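Local atomic coordinates of cysteine protease (Xylella fastidiosa, PDB entry 3OIS), a protein that belongs to the papain family, probably acts as a cysteine peptidase, and binds uridine-5'-diphosphate. Residues 43-48 with 181-186; 185-190 with 283-288. One frame throughout, in Å; residues are numbered along the deposited sequence. Where two conformers were deposited one is given.

Contact 1 of 2, residues 43-48 with 181-186. With UDP (uridine-5'-diphosphate), chain E.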
ATOM      1  N   ARG A  43     -18.491 -10.874   2.803  1.00 16.17           N
ATOM      2  CA  ARG A  43     -18.809 -10.631   1.368  1.00 14.34           C
ATOM      3  C   ARG A  43     -17.562 -10.455   0.510  1.00 16.17           C
ATOM      4  O   ARG A  43     -17.678 -10.347  -0.736  1.00 18.05           O
ATOM      5  CB  ARG A  43     -19.709  -9.428   1.195  1.00 16.09           C
ATOM      6  CG  ARG A  43     -21.075  -9.612   1.879  1.00 13.88           C
ATOM      7  CD  ARG A  43     -21.761  -8.300   1.861  1.00 17.86           C
ATOM      8  NE  ARG A  43     -21.100  -7.381   2.793  1.00 17.34           N
ATOM      9  CZ  ARG A  43     -21.470  -6.138   2.961  1.00 18.05           C
ATOM     10  NH1 ARG A  43     -20.787  -5.353   3.828  1.00 18.83           N
ATOM     11  NH2 ARG A  43     -22.565  -5.662   2.363  1.00 19.90           N
ATOM     12  N   ASP A  44     -16.369 -10.418   1.130  1.00 15.85           N
ATOM     13  CA  ASP A  44     -15.137 -10.118   0.362  1.00 15.78           C
ATOM     14  C   ASP A  44     -14.888 -11.174  -0.747  1.00 14.75           C
ATOM     15  O   ASP A  44     -14.905 -12.386  -0.514  1.00 14.98           O
ATOM     16  CB  ASP A  44     -13.916 -10.092   1.257  1.00 16.30           C
ATOM     17  CG  ASP A  44     -13.818  -8.826   2.143  1.00 17.45           C
ATOM     18  OD1 ASP A  44     -14.584  -7.920   1.969  1.00 16.74           O
ATOM     19  OD2 ASP A  44     -12.975  -8.825   3.042  1.00 18.80           O
ATOM     20  N   PHE A  45     -14.682 -10.692  -1.965  1.00 14.91           N
ATOM     21  CA  PHE A  45     -14.501 -11.539  -3.129  1.00 16.69           C
ATOM     22  C   PHE A  45     -13.183 -12.236  -2.912  1.00 18.59           C
ATOM     23  O   PHE A  45     -12.225 -11.648  -2.347  1.00 16.81           O
ATOM     24  CB  PHE A  45     -14.385 -10.696  -4.436  1.00 16.89           C
ATOM     25  CG  PHE A  45     -15.670 -10.026  -4.881  1.00 16.81           C
ATOM     26  CD1 PHE A  45     -16.839 -10.028  -4.090  1.00 19.24           C
ATOM     27  CD2 PHE A  45     -15.747  -9.461  -6.168  1.00 16.49           C
ATOM     28  CE1 PHE A  45     -17.990  -9.382  -4.518  1.00 17.37           C
ATOM     29  CE2 PHE A  45     -16.881  -8.795  -6.638  1.00 20.23           C
ATOM     30  CZ  PHE A  45     -18.047  -8.789  -5.835  1.00 22.91           C
ATOM     31  N   SER A  46     -13.111 -13.474  -3.415  1.00 19.72           N
ATOM     32  CA  SER A  46     -11.870 -14.275  -3.397  1.00 19.58           C
ATOM     33  C   SER A  46     -11.207 -14.223  -4.757  1.00 20.25           C
ATOM     34  O   SER A  46     -11.852 -14.459  -5.778  1.00 21.35           O
ATOM     35  CB  SER A  46     -12.143 -15.733  -3.134  1.00 21.39           C
ATOM     36  OG  SER A  46     -12.742 -15.844  -1.906  1.00 27.09           O
ATOM     37  N   TYR A  47      -9.923 -13.875  -4.768  1.00 18.65           N
ATOM     38  CA  TYR A  47      -9.131 -13.946  -6.012  1.00 19.47           C
ATOM     39  C   TYR A  47      -8.848 -15.435  -6.298  1.00 19.93           C
ATOM     40  O   TYR A  47      -8.292 -16.136  -5.472  1.00 20.38           O
ATOM     41  CB  TYR A  47      -7.844 -13.106  -5.845  1.00 19.46           C
ATOM     42  CG  TYR A  47      -6.936 -13.186  -7.053  1.00 17.96           C
ATOM     43  CD1 TYR A  47      -7.132 -12.302  -8.105  1.00 18.55           C
ATOM     44  CD2 TYR A  47      -5.947 -14.185  -7.170  1.00 20.98           C
ATOM     45  CE1 TYR A  47      -6.307 -12.328  -9.243  1.00 22.31           C
ATOM     46  CE2 TYR A  47      -5.117 -14.232  -8.377  1.00 18.46           C
ATOM     47  CZ  TYR A  47      -5.326 -13.295  -9.328  1.00 19.90           C
ATOM     48  OH  TYR A  47      -4.572 -13.330 -10.439  1.00 19.11           O
ATOM     49  N   THR A  48      -9.289 -15.959  -7.437  1.00 19.83           N
ATOM     50  CA  THR A  48      -9.167 -17.383  -7.623  1.00 21.69           C
ATOM     51  C   THR A  48      -8.242 -17.589  -8.782  1.00 20.32           C
ATOM     52  O   THR A  48      -8.651 -17.412  -9.901  1.00 21.08           O
ATOM     53  CB  THR A  48     -10.562 -18.027  -7.922  1.00 21.64           C
ATOM     54  OG1 THR A  48     -11.436 -17.723  -6.819  1.00 26.10           O
ATOM     55  CG2 THR A  48     -10.435 -19.598  -8.061  1.00 24.08           C
ATOM     56  N   ILE A 181     -12.163   2.079  -9.914  1.00 17.55           N
ATOM     57  CA  ILE A 181     -11.994   0.668 -10.165  1.00 17.37           C
ATOM     58  C   ILE A 181     -13.361  -0.023 -10.364  1.00 17.45           C
ATOM     59  O   ILE A 181     -14.412   0.559 -10.035  1.00 17.59           O
ATOM     60  CB  ILE A 181     -11.102  -0.096  -9.050  1.00 18.14           C
ATOM     61  CG1 ILE A 181     -11.809  -0.171  -7.686  1.00 16.49           C
ATOM     62  CG2 ILE A 181      -9.681   0.527  -8.976  1.00 14.16           C
ATOM     63  CD1 ILE A 181     -11.075  -1.064  -6.686  1.00 19.18           C
ATOM     64  N   THR A 182     -13.354  -1.228 -10.946  1.00 16.81           N
ATOM     65  CA  THR A 182     -14.627  -1.998 -11.051  1.00 19.02           C
ATOM     66  C   THR A 182     -14.789  -3.216 -10.109  1.00 18.32           C
ATOM     67  O   THR A 182     -15.912  -3.661  -9.824  1.00 18.90           O
ATOM     68  CB  THR A 182     -14.976  -2.371 -12.517  1.00 20.19           C
ATOM     69  OG1 THR A 182     -13.979  -3.264 -12.981  1.00 23.12           O
ATOM     70  CG2 THR A 182     -14.978  -1.091 -13.388  1.00 24.33           C
ATOM     71  N   GLU A 183     -13.667  -3.774  -9.691  1.00 17.66           N
ATOM     72  CA  GLU A 183     -13.704  -4.913  -8.827  0.70 17.93           C
ATOM     73  C   GLU A 183     -12.427  -5.008  -7.990  1.00 17.28           C
ATOM     74  O   GLU A 183     -11.371  -4.424  -8.334  1.00 16.90           O
ATOM     75  CB  GLU A 183     -13.884  -6.134  -9.759  0.70 19.70           C
ATOM     76  CG  GLU A 183     -13.761  -7.501  -9.197  0.70 25.01           C
ATOM     77  CD  GLU A 183     -13.467  -8.494 -10.346  0.70 27.99           C
ATOM     78  OE1 GLU A 183     -12.954  -9.580 -10.058  0.70 30.21           O
ATOM     79  OE2 GLU A 183     -13.686  -8.152 -11.539  0.70 33.05           O
ATOM     80  N   TYR A 184     -12.556  -5.712  -6.861  1.00 16.59           N
ATOM     81  CA  TYR A 184     -11.423  -6.010  -5.975  1.00 16.76           C
ATOM     82  C   TYR A 184     -11.645  -7.320  -5.273  1.00 15.67           C
ATOM     83  O   TYR A 184     -12.809  -7.701  -4.975  1.00 16.11           O
ATOM     84  CB  TYR A 184     -11.155  -4.905  -4.933  1.00 17.25           C
ATOM     85  CG  TYR A 184     -12.401  -4.522  -4.117  1.00 17.21           C
ATOM     86  CD1 TYR A 184     -13.356  -3.672  -4.625  1.00 12.88           C
ATOM     87  CD2 TYR A 184     -12.557  -4.957  -2.790  1.00 14.83           C
ATOM     88  CE1 TYR A 184     -14.501  -3.248  -3.849  1.00 16.64           C
ATOM     89  CE2 TYR A 184     -13.647  -4.560  -2.036  1.00 16.78           C
ATOM     90  CZ  TYR A 184     -14.592  -3.715  -2.549  1.00 17.17           C
ATOM     91  OH  TYR A 184     -15.656  -3.365  -1.782  1.00 22.25           O
ATOM     92  N   SER A 185     -10.561  -8.040  -5.032  1.00 14.90           N
ATOM     93  CA  SER A 185     -10.669  -9.351  -4.376  0.50 14.37           C
ATOM     94  C   SER A 185      -9.474  -9.642  -3.510  1.00 12.90           C
ATOM     95  O   SER A 185      -8.339  -9.181  -3.772  1.00 15.12           O
ATOM     96  CB  SER A 185     -10.859 -10.498  -5.368  0.50 15.78           C
ATOM     97  OG  SER A 185      -9.841 -10.543  -6.378  0.50 12.31           O
ATOM     98  N   ARG A 186      -9.693 -10.436  -2.459  1.00 14.62           N
ATOM     99  CA  ARG A 186      -8.590 -10.873  -1.604  1.00 14.33           C
ATOM    100  C   ARG A 186      -7.824 -12.075  -2.100  1.00 16.36           C
ATOM    101  O   ARG A 186      -8.425 -13.125  -2.469  1.00 16.79           O
ATOM    102  CB  ARG A 186      -9.107 -11.363  -0.213  1.00 15.34           C
ATOM    103  CG  ARG A 186      -9.593 -10.319   0.594  1.00 17.58           C
ATOM    104  CD  ARG A 186      -9.798 -10.857   2.004  1.00 18.92           C
ATOM    105  NE  ARG A 186     -10.326  -9.771   2.798  1.00 18.04           N
ATOM    106  CZ  ARG A 186      -9.565  -8.995   3.609  1.00 18.94           C
ATOM    107  NH1 ARG A 186      -8.248  -9.258   3.746  1.00 16.25           N
ATOM    108  NH2 ARG A 186     -10.160  -8.004   4.292  1.00 15.44           N
TER
HETATM  109  N1  UDP E 292     -17.010  -6.486  -2.552  1.00 16.50           N
HETATM  110  C2  UDP E 292     -15.799  -7.019  -2.898  1.00 14.97           C
HETATM  111  N3  UDP E 292     -15.294  -6.731  -4.161  1.00 14.54           N
HETATM  112  C4  UDP E 292     -15.973  -5.939  -5.029  1.00 15.48           C
HETATM  113  C5  UDP E 292     -17.238  -5.419  -4.702  1.00 16.83           C
HETATM  114  C6  UDP E 292     -17.678  -5.630  -3.388  1.00 16.94           C
HETATM  115  O2  UDP E 292     -15.155  -7.703  -2.166  1.00 13.61           O
HETATM  116  O4  UDP E 292     -15.468  -5.813  -6.192  1.00 14.13           O
HETATM  117  C1' UDP E 292     -17.562  -6.933  -1.226  1.00 17.20           C
HETATM  118  C2' UDP E 292     -16.882  -6.308  -0.027  1.00 19.48           C
HETATM  119  O2' UDP E 292     -17.028  -7.266   1.019  1.00 16.98           O
HETATM  120  C3' UDP E 292     -17.802  -5.172   0.194  1.00 18.83           C
HETATM  121  C4' UDP E 292     -19.186  -5.817  -0.044  1.00 19.83           C
HETATM  122  O4' UDP E 292     -18.976  -6.699  -1.167  1.00 19.50           O
HETATM  123  O3' UDP E 292     -17.681  -4.801   1.565  1.00 18.71           O
HETATM  124  C5' UDP E 292     -20.243  -4.745  -0.292  1.00 18.87           C
HETATM  125  O5' UDP E 292     -19.865  -4.060  -1.484  1.00 22.70           O
HETATM  126  PA  UDP E 292     -20.801  -3.174  -2.308  1.00 24.54           P
HETATM  127  O1A UDP E 292     -20.096  -2.266  -3.240  1.00 23.18           O
HETATM  128  O2A UDP E 292     -21.908  -3.973  -2.906  1.00 25.95           O
HETATM  129  O3A UDP E 292     -21.414  -2.298  -1.079  1.00 32.94           O
HETATM  130  PB  UDP E 292     -22.273  -0.933  -0.972  1.00 34.50           P
HETATM  131  O1B UDP E 292     -23.430  -1.230  -0.134  1.00 39.37           O
HETATM  132  O2B UDP E 292     -21.335   0.014  -0.425  1.00 32.20           O
HETATM  133  O3B UDP E 292     -22.739  -0.423  -2.301  1.00 36.52           O

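Contact 2 of 2, residues 185-190 with 283-288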
ATOM      1  N   SER A 185     -10.561  -8.040  -5.032  1.00 14.90           N
ATOM      2  CA  SER A 185     -10.669  -9.351  -4.376  0.50 14.37           C
ATOM      3  C   SER A 185      -9.474  -9.642  -3.510  1.00 12.90           C
ATOM      4  O   SER A 185      -8.339  -9.181  -3.772  1.00 15.12           O
ATOM      5  CB  SER A 185     -10.859 -10.498  -5.368  0.50 15.78           C
ATOM      6  OG  SER A 185      -9.841 -10.543  -6.378  0.50 12.31           O
ATOM      7  N   ARG A 186      -9.693 -10.436  -2.459  1.00 14.62           N
ATOM      8  CA  ARG A 186      -8.590 -10.873  -1.604  1.00 14.33           C
ATOM      9  C   ARG A 186      -7.824 -12.075  -2.100  1.00 16.36           C
ATOM     10  O   ARG A 186      -8.425 -13.125  -2.469  1.00 16.79           O
ATOM     11  CB  ARG A 186      -9.107 -11.363  -0.213  1.00 15.34           C
ATOM     12  CG  ARG A 186      -9.593 -10.319   0.594  1.00 17.58           C
ATOM     13  CD  ARG A 186      -9.798 -10.857   2.004  1.00 18.92           C
ATOM     14  NE  ARG A 186     -10.326  -9.771   2.798  1.00 18.04           N
ATOM     15  CZ  ARG A 186      -9.565  -8.995   3.609  1.00 18.94           C
ATOM     16  NH1 ARG A 186      -8.248  -9.258   3.746  1.00 16.25           N
ATOM     17  NH2 ARG A 186     -10.160  -8.004   4.292  1.00 15.44           N
ATOM     18  N   VAL A 187      -6.520 -11.990  -2.011  1.00 15.50           N
ATOM     19  CA  VAL A 187      -5.634 -13.124  -2.298  1.00 18.28           C
ATOM     20  C   VAL A 187      -5.345 -13.878  -1.052  1.00 19.76           C
ATOM     21  O   VAL A 187      -5.070 -13.287   0.002  1.00 18.80           O
ATOM     22  CB  VAL A 187      -4.262 -12.746  -2.935  1.00 18.43           C
ATOM     23  CG1 VAL A 187      -3.581 -14.029  -3.433  1.00 20.42           C
ATOM     24  CG2 VAL A 187      -4.369 -11.786  -4.138  1.00 20.06           C
ATOM     25  N   ALA A 188      -5.450 -15.212  -1.150  1.00 21.87           N
ATOM     26  CA  ALA A 188      -5.188 -16.086  -0.033  1.00 21.68           C
ATOM     27  C   ALA A 188      -3.773 -15.956   0.385  1.00 22.21           C
ATOM     28  O   ALA A 188      -2.845 -15.796  -0.437  1.00 23.37           O
ATOM     29  CB  ALA A 188      -5.462 -17.540  -0.415  1.00 22.14           C
ATOM     30  N   GLN A 189      -3.566 -15.997   1.684  1.00 22.10           N
ATOM     31  CA  GLN A 189      -2.186 -15.867   2.154  1.00 20.64           C
ATOM     32  C   GLN A 189      -1.515 -17.239   2.063  1.00 23.04           C
ATOM     33  O   GLN A 189      -1.326 -17.992   3.072  1.00 20.92           O
ATOM     34  CB  GLN A 189      -2.188 -15.302   3.584  1.00 19.15           C
ATOM     35  CG  GLN A 189      -0.836 -15.223   4.176  1.00 18.01           C
ATOM     36  CD  GLN A 189      -0.856 -14.434   5.480  1.00 22.68           C
ATOM     37  OE1 GLN A 189      -1.904 -14.337   6.136  1.00 26.32           O
ATOM     38  NE2 GLN A 189       0.259 -13.823   5.820  1.00 17.83           N
ATOM     39  N   ASP A 190      -1.078 -17.538   0.852  1.00 19.39           N
ATOM     40  CA  ASP A 190      -0.593 -18.853   0.498  1.00 21.65           C
ATOM     41  C   ASP A 190       0.422 -18.474  -0.535  1.00 20.15           C
ATOM     42  O   ASP A 190       0.068 -17.780  -1.450  1.00 20.16           O
ATOM     43  CB  ASP A 190      -1.774 -19.668  -0.107  1.00 20.82           C
ATOM     44  CG  ASP A 190      -1.331 -20.937  -0.743  1.00 25.00           C
ATOM     45  OD1 ASP A 190      -0.494 -20.912  -1.607  1.00 25.22           O
ATOM     46  OD2 ASP A 190      -1.827 -22.035  -0.411  1.00 33.13           O
ATOM     47  N   PHE A 283      -4.165  -9.014   1.855  1.00 12.97           N
ATOM     48  CA  PHE A 283      -3.647  -9.079   0.467  1.00 12.05           C
ATOM     49  C   PHE A 283      -4.815  -8.826  -0.481  1.00 11.67           C
ATOM     50  O   PHE A 283      -5.777  -9.579  -0.443  1.00 13.86           O
ATOM     51  CB  PHE A 283      -3.147 -10.504   0.214  1.00 13.16           C
ATOM     52  CG  PHE A 283      -1.971 -10.906   1.092  1.00 12.88           C
ATOM     53  CD1 PHE A 283      -0.674 -10.613   0.704  1.00 12.64           C
ATOM     54  CD2 PHE A 283      -2.179 -11.421   2.362  1.00 16.36           C
ATOM     55  CE1 PHE A 283       0.389 -10.871   1.480  1.00 13.91           C
ATOM     56  CE2 PHE A 283      -1.064 -11.703   3.225  1.00 17.13           C
ATOM     57  CZ  PHE A 283       0.234 -11.483   2.765  1.00 15.57           C
ATOM     58  N   TRP A 284      -4.749  -7.790  -1.307  1.00 12.71           N
ATOM     59  CA  TRP A 284      -5.874  -7.372  -2.213  1.00 12.23           C
ATOM     60  C   TRP A 284      -5.339  -7.068  -3.595  1.00 14.57           C
ATOM     61  O   TRP A 284      -4.205  -6.494  -3.743  1.00 13.85           O
ATOM     62  CB  TRP A 284      -6.456  -6.059  -1.791  1.00 11.96           C
ATOM     63  CG  TRP A 284      -7.342  -6.164  -0.548  1.00 12.25           C
ATOM     64  CD1 TRP A 284      -6.997  -5.785   0.702  1.00 10.08           C
ATOM     65  CD2 TRP A 284      -8.744  -6.526  -0.519  1.00 11.14           C
ATOM     66  NE1 TRP A 284      -8.127  -5.914   1.563  1.00 12.19           N
ATOM     67  CE2 TRP A 284      -9.192  -6.349   0.814  1.00 14.02           C
ATOM     68  CE3 TRP A 284      -9.677  -6.923  -1.504  1.00 14.97           C
ATOM     69  CZ2 TRP A 284     -10.520  -6.613   1.192  1.00 13.13           C
ATOM     70  CZ3 TRP A 284     -11.008  -7.249  -1.122  1.00 15.35           C
ATOM     71  CH2 TRP A 284     -11.395  -7.082   0.209  1.00 14.03           C
ATOM     72  N   VAL A 285      -6.187  -7.410  -4.569  1.00 12.24           N
ATOM     73  CA  VAL A 285      -5.965  -7.101  -6.025  0.50 13.61           C
ATOM     74  C   VAL A 285      -7.096  -6.220  -6.481  1.00 15.14           C
ATOM     75  O   VAL A 285      -8.265  -6.467  -6.129  1.00 17.27           O
ATOM     76  CB  VAL A 285      -6.025  -8.372  -6.875  0.50 13.62           C
ATOM     77  CG1 VAL A 285      -5.648  -8.057  -8.354  0.50  9.51           C
ATOM     78  CG2 VAL A 285      -5.141  -9.390  -6.314  0.50 11.19           C
ATOM     79  N   ILE A 286      -6.793  -5.196  -7.290  1.00 15.15           N
ATOM     80  CA  ILE A 286      -7.806  -4.393  -7.828  1.00 16.47           C
ATOM     81  C   ILE A 286      -7.823  -4.569  -9.375  1.00 15.39           C
ATOM     82  O   ILE A 286      -6.826  -4.942  -9.979  1.00 15.92           O
ATOM     83  CB  ILE A 286      -7.578  -2.943  -7.406  1.00 16.39           C
ATOM     84  CG1 ILE A 286      -6.233  -2.356  -7.985  1.00 16.43           C
ATOM     85  CG2 ILE A 286      -7.664  -2.859  -5.791  1.00 16.69           C
ATOM     86  CD1 ILE A 286      -6.253  -0.853  -7.916  1.00 21.48           C
ATOM     87  N   LYS A 287      -8.970  -4.279  -9.943  1.00 16.78           N
ATOM     88  CA  LYS A 287      -9.094  -4.267 -11.420  1.00 18.72           C
ATOM     89  C   LYS A 287     -10.048  -3.226 -11.876  1.00 19.14           C
ATOM     90  O   LYS A 287     -11.076  -2.945 -11.226  1.00 20.58           O
ATOM     91  CB  LYS A 287      -9.609  -5.618 -11.905  1.00 20.50           C
ATOM     92  CG  LYS A 287      -9.272  -5.864 -13.396  1.00 25.91           C
ATOM     93  CD  LYS A 287      -9.952  -7.182 -13.847  1.00 29.59           C
ATOM     94  N   THR A 288      -9.776  -2.676 -13.067  1.00 19.98           N
ATOM     95  CA  THR A 288     -10.702  -1.780 -13.762  1.00 22.39           C
ATOM     96  C   THR A 288     -11.028  -2.432 -15.138  1.00 26.52           C
ATOM     97  O   THR A 288     -10.115  -2.679 -15.959  1.00 23.34           O
ATOM     98  CB  THR A 288     -10.092  -0.404 -13.987  1.00 23.10           C
ATOM     99  OG1 THR A 288      -9.611   0.133 -12.734  1.00 20.41           O
ATOM    100  CG2 THR A 288     -11.143   0.515 -14.526  1.00 24.18           C
TER
HETATM  101  O   HOH W   1      -6.407 -10.921   2.257  1.00 19.23           O

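Contact 1 of 2, residues 43-48 with 181-186
Asp44 and Arg186 form the salt bridge of this contact. The guanidinium reaches the carboxylate side-on and both of its bonds end on one oxygen: Arg186 NE lies 2.8 Å from Asp44 OD2 in a fairly straight bond, while Arg186 NH2, at 3.2 Å from Asp44 OD2, makes a more bent one. OD2 sits almost in the guanidinium plane, and the two flat groups are turned 30° against each other. Asp38 also pairs with NH2 and Asp282 with NH1, so three carboxylates offset the charge of the arginine and probably fix the rotation of its guanidinium.

Backbone bonds join the loop to the strand edge on both sides of Ser46. Arg186 N donates to Phe45 O at 2.8 Å, and Tyr47 N returns a bond to Arg186 O, also 2.8 Å, making a single beta bridge.

The two segments also build the UDP site. The uracil is sandwiched between the rings of Phe45 and Tyr184, its N3 over the centre of each. Its own edge is read by backbone: N3 donates to Tyr184 O at 2.8 Å, Tyr184 N donates to UDP O4, and Phe45 N to UDP O2. Asp44 OD1 accepts from the ribose O2' at 2.7 Å, and Arg127 makes a salt bridge to the same carboxylate oxygen. A chi1 of -75° sets CG of Asp44 beside the backbone N and turns the carboxylate toward strand 183-186, with OD2 facing Arg186 and OD1 facing the ribose and Arg127.

The loop between strand 35-36 and helix 51-55 crosses strand 183-186 at a steep angle, while Tyr184 rests on Ile130 of helix 126-135 and Tyr47 reaches Val285 of strand 280-287.

Contact 2 of 2, residues 185-190 with 283-288
Phe283 O is gripped by two donors, the backbone N of Val187 at 3.0 Å and a water. This water, 3.1 Å from Phe283 O, accepts from Arg186 NH1; Val187 N comes in well above the carbonyl plane. Ser185 and Val285 exchange backbone bonds, Val285 N to Ser185 O at 2.9 Å and Ser185 N to Val285 O at 3.0 Å.

These are the marks of an antiparallel sheet: Ser185 and Val285 form a hydrogen-bonded pair, Arg186 and Trp284 the non-hydrogen-bonded pair next to it, within the beta-rich part of the papain-like fold. Arg186 passes obliquely over the indole face, its CG 3.6 Å from the centroid of the six-membered ring in a CH-pi contact almost on the ring normal. Its guanidinium, tilted 46° to the indole and held chiefly by the carboxylate of Asp44, receives Trp284 CZ2 over one face, and Asp38 accepts from Trp284 NE1.

Val187 CB packs on Phe283 CB at 4.0 Å. Gln189, extended with CG anti to its N (chi1 176°), meets the Phe283 ring at a slant, planes 56° apart and CD 3.5 Å from Phe283 CE2; carbonyls of Ile274 and Ala280 hold its NE2.

Overall arrangement
After strand 35-36 the chain passes through the loop 43-48, before helix 51-55, and contact 1 closes when strand 183-186 returns to it, enclosing the helices from 51-55 to 170-176. The chain then runs on through 185-190 into helix 191-199 and the strands of the large sheet, and contact 2 closes with strand 280-287 near the C terminus. The two closures follow one another, overlapping at Ser185 and Arg186 without nesting. Strand 183-186 is bonded to the N-terminal loop on one side and to strand 280-287 on the other, and Tyr184 packs on Trp284 where the contacts meet. Together they connect the UDP site to the antiparallel sheet.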